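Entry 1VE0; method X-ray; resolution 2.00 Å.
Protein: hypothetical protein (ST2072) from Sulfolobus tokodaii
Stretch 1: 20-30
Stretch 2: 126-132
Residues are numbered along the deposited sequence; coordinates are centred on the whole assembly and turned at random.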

ATOM      1  N   ASP A  20     -11.706  -0.940 -14.566  1.00 19.36           N
ATOM      2  CA  ASP A  20     -12.536  -0.656 -13.398  1.00 20.38           C
ATOM      3  C   ASP A  20     -13.182  -1.989 -13.005  1.00 19.61           C
ATOM      4  O   ASP A  20     -14.009  -2.516 -13.746  1.00 19.40           O
ATOM      5  CB  ASP A  20     -13.616   0.368 -13.764  1.00 20.96           C
ATOM      6  CG  ASP A  20     -14.422   0.829 -12.560  1.00 23.28           C
ATOM      7  OD1 ASP A  20     -14.533   0.068 -11.580  1.00 21.47           O
ATOM      8  OD2 ASP A  20     -14.962   1.954 -12.604  1.00 21.73           O
ATOM      9  N   ILE A  21     -12.806  -2.536 -11.852  1.00 18.10           N
ATOM     10  CA  ILE A  21     -13.349  -3.821 -11.423  1.00 18.41           C
ATOM     11  C   ILE A  21     -14.313  -3.715 -10.251  1.00 19.92           C
ATOM     12  O   ILE A  21     -14.647  -4.712  -9.625  1.00 17.89           O
ATOM     13  CB  ILE A  21     -12.208  -4.812 -11.044  1.00 18.85           C
ATOM     14  CG1 ILE A  21     -11.302  -4.193  -9.966  1.00 20.33           C
ATOM     15  CG2 ILE A  21     -11.383  -5.138 -12.282  1.00 16.55           C
ATOM     16  CD1 ILE A  21     -10.255  -5.162  -9.410  1.00 20.43           C
ATOM     17  N   THR A  22     -14.769  -2.499  -9.967  1.00 20.47           N
ATOM     18  CA  THR A  22     -15.678  -2.264  -8.848  1.00 20.51           C
ATOM     19  C   THR A  22     -16.911  -3.174  -8.818  1.00 21.22           C
ATOM     20  O   THR A  22     -17.244  -3.742  -7.779  1.00 18.49           O
ATOM     21  CB  THR A  22     -16.174  -0.813  -8.842  1.00 20.62           C
ATOM     22  OG1 THR A  22     -15.068   0.075  -9.058  1.00 18.80           O
ATOM     23  CG2 THR A  22     -16.826  -0.485  -7.505  1.00 21.76           C
ATOM     24  N   GLU A  23     -17.595  -3.309  -9.947  1.00 22.84           N
ATOM     25  CA  GLU A  23     -18.796  -4.146  -9.983  1.00 24.05           C
ATOM     26  C   GLU A  23     -18.513  -5.599  -9.608  1.00 22.95           C
ATOM     27  O   GLU A  23     -19.281  -6.214  -8.849  1.00 22.93           O
ATOM     28  CB  GLU A  23     -19.456  -4.081 -11.370  1.00 27.43           C
ATOM     29  CG  GLU A  23     -19.777  -2.666 -11.833  1.00 35.58           C
ATOM     30  CD  GLU A  23     -20.712  -1.929 -10.876  1.00 41.95           C
ATOM     31  OE1 GLU A  23     -20.759  -0.675 -10.926  1.00 44.66           O
ATOM     32  OE2 GLU A  23     -21.409  -2.603 -10.081  1.00 43.97           O
ATOM     33  N   GLN A  24     -17.423  -6.155 -10.132  1.00 21.24           N
ATOM     34  CA  GLN A  24     -17.070  -7.538  -9.826  1.00 22.06           C
ATOM     35  C   GLN A  24     -16.728  -7.679  -8.352  1.00 21.79           C
ATOM     36  O   GLN A  24     -17.025  -8.707  -7.737  1.00 20.76           O
ATOM     37  CB  GLN A  24     -15.880  -8.016 -10.672  1.00 22.73           C
ATOM     38  CG  GLN A  24     -16.122  -7.993 -12.182  1.00 25.71           C
ATOM     39  CD  GLN A  24     -15.614  -6.715 -12.836  1.00 29.72           C
ATOM     40  OE1 GLN A  24     -15.993  -5.602 -12.452  1.00 29.64           O
ATOM     41  NE2 GLN A  24     -14.750  -6.870 -13.829  1.00 30.61           N
ATOM     42  N   VAL A  25     -16.100  -6.659  -7.774  1.00 20.69           N
ATOM     43  CA  VAL A  25     -15.782  -6.743  -6.357  1.00 18.76           C
ATOM     44  C   VAL A  25     -17.058  -6.650  -5.511  1.00 20.39           C
ATOM     45  O   VAL A  25     -17.165  -7.326  -4.485  1.00 18.98           O
ATOM     46  CB  VAL A  25     -14.786  -5.637  -5.898  1.00 17.50           C
ATOM     47  CG1 VAL A  25     -14.589  -5.724  -4.388  1.00 15.14           C
ATOM     48  CG2 VAL A  25     -13.433  -5.834  -6.575  1.00 14.12           C
ATOM     49  N   SER A  26     -18.028  -5.833  -5.925  1.00 20.11           N
ATOM     50  CA  SER A  26     -19.256  -5.726  -5.136  1.00 22.52           C
ATOM     51  C   SER A  26     -19.984  -7.068  -5.094  1.00 22.33           C
ATOM     52  O   SER A  26     -20.630  -7.401  -4.101  1.00 22.19           O
ATOM     53  CB  SER A  26     -20.181  -4.614  -5.672  1.00 23.70           C
ATOM     54  OG  SER A  26     -20.564  -4.849  -7.011  1.00 30.88           O
ATOM     55  N   GLU A  27     -19.873  -7.859  -6.159  1.00 23.51           N
ATOM     56  CA  GLU A  27     -20.511  -9.175  -6.169  1.00 23.56           C
ATOM     57  C   GLU A  27     -19.739 -10.140  -5.268  1.00 23.22           C
ATOM     58  O   GLU A  27     -20.331 -10.930  -4.526  1.00 21.76           O
ATOM     59  CB  GLU A  27     -20.552  -9.750  -7.595  1.00 27.11           C
ATOM     60  CG  GLU A  27     -21.448  -8.984  -8.531  1.00 30.81           C
ATOM     61  CD  GLU A  27     -22.909  -9.060  -8.126  1.00 35.98           C
ATOM     62  OE1 GLU A  27     -23.692  -8.182  -8.551  1.00 38.88           O
ATOM     63  OE2 GLU A  27     -23.281 -10.003  -7.390  1.00 37.17           O
ATOM     64  N   ALA A  28     -18.409 -10.060  -5.327  1.00 20.69           N
ATOM     65  CA  ALA A  28     -17.558 -10.943  -4.543  1.00 20.50           C
ATOM     66  C   ALA A  28     -17.632 -10.793  -3.018  1.00 21.45           C
ATOM     67  O   ALA A  28     -17.264 -11.720  -2.290  1.00 22.03           O
ATOM     68  CB  ALA A  28     -16.105 -10.811  -5.016  1.00 19.48           C
ATOM     69  N   ILE A  29     -18.108  -9.655  -2.514  1.00 20.32           N
ATOM     70  CA  ILE A  29     -18.187  -9.483  -1.063  1.00 20.51           C
ATOM     71  C   ILE A  29     -19.482 -10.018  -0.455  1.00 23.53           C
ATOM     72  O   ILE A  29     -19.607 -10.099   0.768  1.00 23.08           O
ATOM     73  CB  ILE A  29     -18.052  -7.986  -0.647  1.00 20.37           C
ATOM     74  CG1 ILE A  29     -19.211  -7.165  -1.230  1.00 19.61           C
ATOM     75  CG2 ILE A  29     -16.702  -7.450  -1.098  1.00 15.77           C
ATOM     76  CD1 ILE A  29     -19.380  -5.785  -0.586  1.00 19.88           C
ATOM     77  N   LYS A  30     -20.445 -10.386  -1.295  1.00 24.74           N
ATOM     78  CA  LYS A  30     -21.717 -10.880  -0.782  1.00 26.34           C
ATOM     79  C   LYS A  30     -21.497 -11.954   0.266  1.00 26.13           C
ATOM     80  O   LYS A  30     -20.781 -12.922   0.050  1.00 26.44           O
ATOM     81  CB  LYS A  30     -22.601 -11.395  -1.921  1.00 29.02           C
ATOM     82  CG  LYS A  30     -23.103 -10.265  -2.834  1.00 31.97           C
ATOM     83  CD  LYS A  30     -24.241 -10.722  -3.727  1.00 35.33           C
ATOM     84  CE  LYS A  30     -24.481  -9.753  -4.876  1.00 36.99           C
ATOM     85  NZ  LYS A  30     -24.750  -8.368  -4.422  1.00 37.90           N
ATOM     86  N   THR A 126      -6.301 -12.732 -12.475  1.00 20.14           N
ATOM     87  CA  THR A 126      -7.224 -13.202 -11.461  1.00 21.53           C
ATOM     88  C   THR A 126      -7.201 -12.266 -10.262  1.00 21.81           C
ATOM     89  O   THR A 126      -6.131 -11.867  -9.800  1.00 21.91           O
ATOM     90  CB  THR A 126      -6.842 -14.604 -10.988  1.00 22.63           C
ATOM     91  OG1 THR A 126      -6.906 -15.507 -12.097  1.00 22.31           O
ATOM     92  CG2 THR A 126      -7.793 -15.075  -9.888  1.00 23.56           C
ATOM     93  N   VAL A 127      -8.381 -11.911  -9.769  1.00 20.53           N
ATOM     94  CA  VAL A 127      -8.481 -11.053  -8.596  1.00 20.72           C
ATOM     95  C   VAL A 127      -9.117 -11.823  -7.449  1.00 18.98           C
ATOM     96  O   VAL A 127     -10.170 -12.439  -7.610  1.00 19.35           O
ATOM     97  CB  VAL A 127      -9.348  -9.797  -8.867  1.00 20.19           C
ATOM     98  CG1 VAL A 127      -9.479  -8.964  -7.581  1.00 18.21           C
ATOM     99  CG2 VAL A 127      -8.722  -8.959  -9.967  1.00 20.61           C
ATOM    100  N   LEU A 128      -8.464 -11.826  -6.297  1.00 17.01           N
ATOM    101  CA  LEU A 128      -9.038 -12.481  -5.126  1.00 18.81           C
ATOM    102  C   LEU A 128      -9.620 -11.416  -4.188  1.00 20.04           C
ATOM    103  O   LEU A 128      -8.945 -10.425  -3.861  1.00 19.27           O
ATOM    104  CB  LEU A 128      -7.967 -13.279  -4.369  1.00 19.70           C
ATOM    105  CG  LEU A 128      -8.289 -13.653  -2.918  1.00 19.86           C
ATOM    106  CD1 LEU A 128      -9.435 -14.673  -2.854  1.00 19.81           C
ATOM    107  CD2 LEU A 128      -7.032 -14.214  -2.263  1.00 21.23           C
ATOM    108  N   VAL A 129     -10.874 -11.595  -3.787  1.00 18.60           N
ATOM    109  CA  VAL A 129     -11.497 -10.682  -2.841  1.00 20.15           C
ATOM    110  C   VAL A 129     -11.722 -11.513  -1.582  1.00 21.74           C
ATOM    111  O   VAL A 129     -12.550 -12.433  -1.546  1.00 22.31           O
ATOM    112  CB  VAL A 129     -12.843 -10.120  -3.343  1.00 21.14           C
ATOM    113  CG1 VAL A 129     -13.397  -9.132  -2.304  1.00 21.46           C
ATOM    114  CG2 VAL A 129     -12.651  -9.412  -4.699  1.00 18.71           C
ATOM    115  N   LYS A 130     -10.950 -11.199  -0.557  1.00 18.81           N
ATOM    116  CA  LYS A 130     -11.017 -11.907   0.706  1.00 20.56           C
ATOM    117  C   LYS A 130     -11.627 -10.935   1.694  1.00 21.63           C
ATOM    118  O   LYS A 130     -10.986  -9.953   2.081  1.00 21.24           O
ATOM    119  CB  LYS A 130      -9.599 -12.295   1.137  1.00 20.02           C
ATOM    120  CG  LYS A 130      -9.522 -13.176   2.361  1.00 25.12           C
ATOM    121  CD  LYS A 130      -8.931 -14.512   2.010  1.00 23.26           C
ATOM    122  CE  LYS A 130      -8.704 -15.356   3.239  1.00 27.30           C
ATOM    123  NZ  LYS A 130      -8.451 -16.759   2.850  1.00 27.33           N
ATOM    124  N   SER A 131     -12.867 -11.200   2.093  1.00 20.51           N
ATOM    125  CA  SER A 131     -13.560 -10.319   3.020  1.00 21.97           C
ATOM    126  C   SER A 131     -13.733 -10.924   4.398  1.00 22.84           C
ATOM    127  O   SER A 131     -13.945 -12.133   4.548  1.00 25.03           O
ATOM    128  CB  SER A 131     -14.930  -9.941   2.454  1.00 22.71           C
ATOM    129  OG  SER A 131     -14.801  -9.446   1.140  1.00 20.18           O
HETATM  130  N   MSE A 132     -13.649 -10.069   5.406  1.00 22.93           N
HETATM  131  CA  MSE A 132     -13.801 -10.493   6.788  1.00 23.70           C
HETATM  132  C   MSE A 132     -14.657  -9.484   7.538  1.00 23.07           C
HETATM  133  O   MSE A 132     -14.573  -8.281   7.303  1.00 20.45           O
HETATM  134  CB  MSE A 132     -12.426 -10.635   7.471  1.00 26.62           C
HETATM  135  CG  MSE A 132     -11.622 -11.851   7.004  1.00 35.41           C
HETATM  136 SE   MSE A 132      -9.955 -12.178   7.995  1.00 47.21          SE
HETATM  137  CE  MSE A 132     -10.456 -11.405   9.691  1.00 37.39           C
TER
HETATM  138  O   HOH W   1     -15.141 -11.495  -0.532  1.00 23.71           O

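How do the two backbones lie against each other? A helix begins at Thr 22 and runs through the residues that follow, with Ile 21 at the N-cap position just before it, and residues 126-132 belong to a strand that extends beyond both ends of the stretch. The helix rests on one face of that strand. The chains come nearest around Ala 28 and Ile 29, where the CA of Ala 28 is 6.3 Å from the CA of Val 129 and the CA of Ile 29 is 6.2 Å from the CA of Ser 131. No direct hydrogen bond crosses between the stretches. Within the helix, Val 25 N donates to Ile 21 O at 3.1 Å, Ser 26 N to Thr 22 O at 2.9 Å, and Ala 28 N to Gln 24 O at 3.1 Å.

Which side chains fill the space between helix and strand? The alternation of the strand decides its half of the answer: Val 127, Val 129 and Ser 131 point their CA-to-CB bonds toward the helix, while Leu 128 and Lys 130 point theirs away. On the helical side, Ile 21, Val 25 and Ala 28 follow a spacing of four and three residues, and Ile 29, four on from Val 25, joins them. Val 129 is the hub and gives up the largest area. The CB of Ala 28 sits 3.7 Å from the CB of Val 129, so its methyl packs directly on the valine. Around the same valine, Val 25 CG2 lies 4.1 Å from Val 129 CG2, and Ile 29 CG2 lies 3.9 Å from Val 129 CG1. Farther along, Ile 21 CD1 reaches Val 127 CG2 at 4.1 Å. These are van der Waals contacts between buried apolar groups, favoured because they keep hydrocarbon away from water.

What happens where the strand offers a polar side chain? Ser 131 OG meets Ile 29 CG2 at 3.6 Å, a packing contact with a methyl group that cannot serve its hydrogen-bonding needs. A water does so instead. It accepts a hydrogen bond from Ser 131 OG, with its oxygen 2.7 Å away, and it donates to Ala 28 O at 2.8 Å and to Val 129 O at 2.9 Å. One water molecule thus ties the carbonyl of Ala 28 to a strand carbonyl and a strand hydroxyl, bridging two stretches that share no direct hydrogen bond.

What bonding flanks Ile 21, the first residue of stretch 1 to meet the strand? Asp 20 OD1 accepts two hydrogen bonds from Thr 22, one from its N at 3.0 Å and one from its OG1 at 2.6 Å. The carboxylate thereby engages a backbone amide in the first turn, where amides lack a preceding helical carbonyl. Neither residue touches the strand, but their bonding brackets Ile 21, whose side chain does.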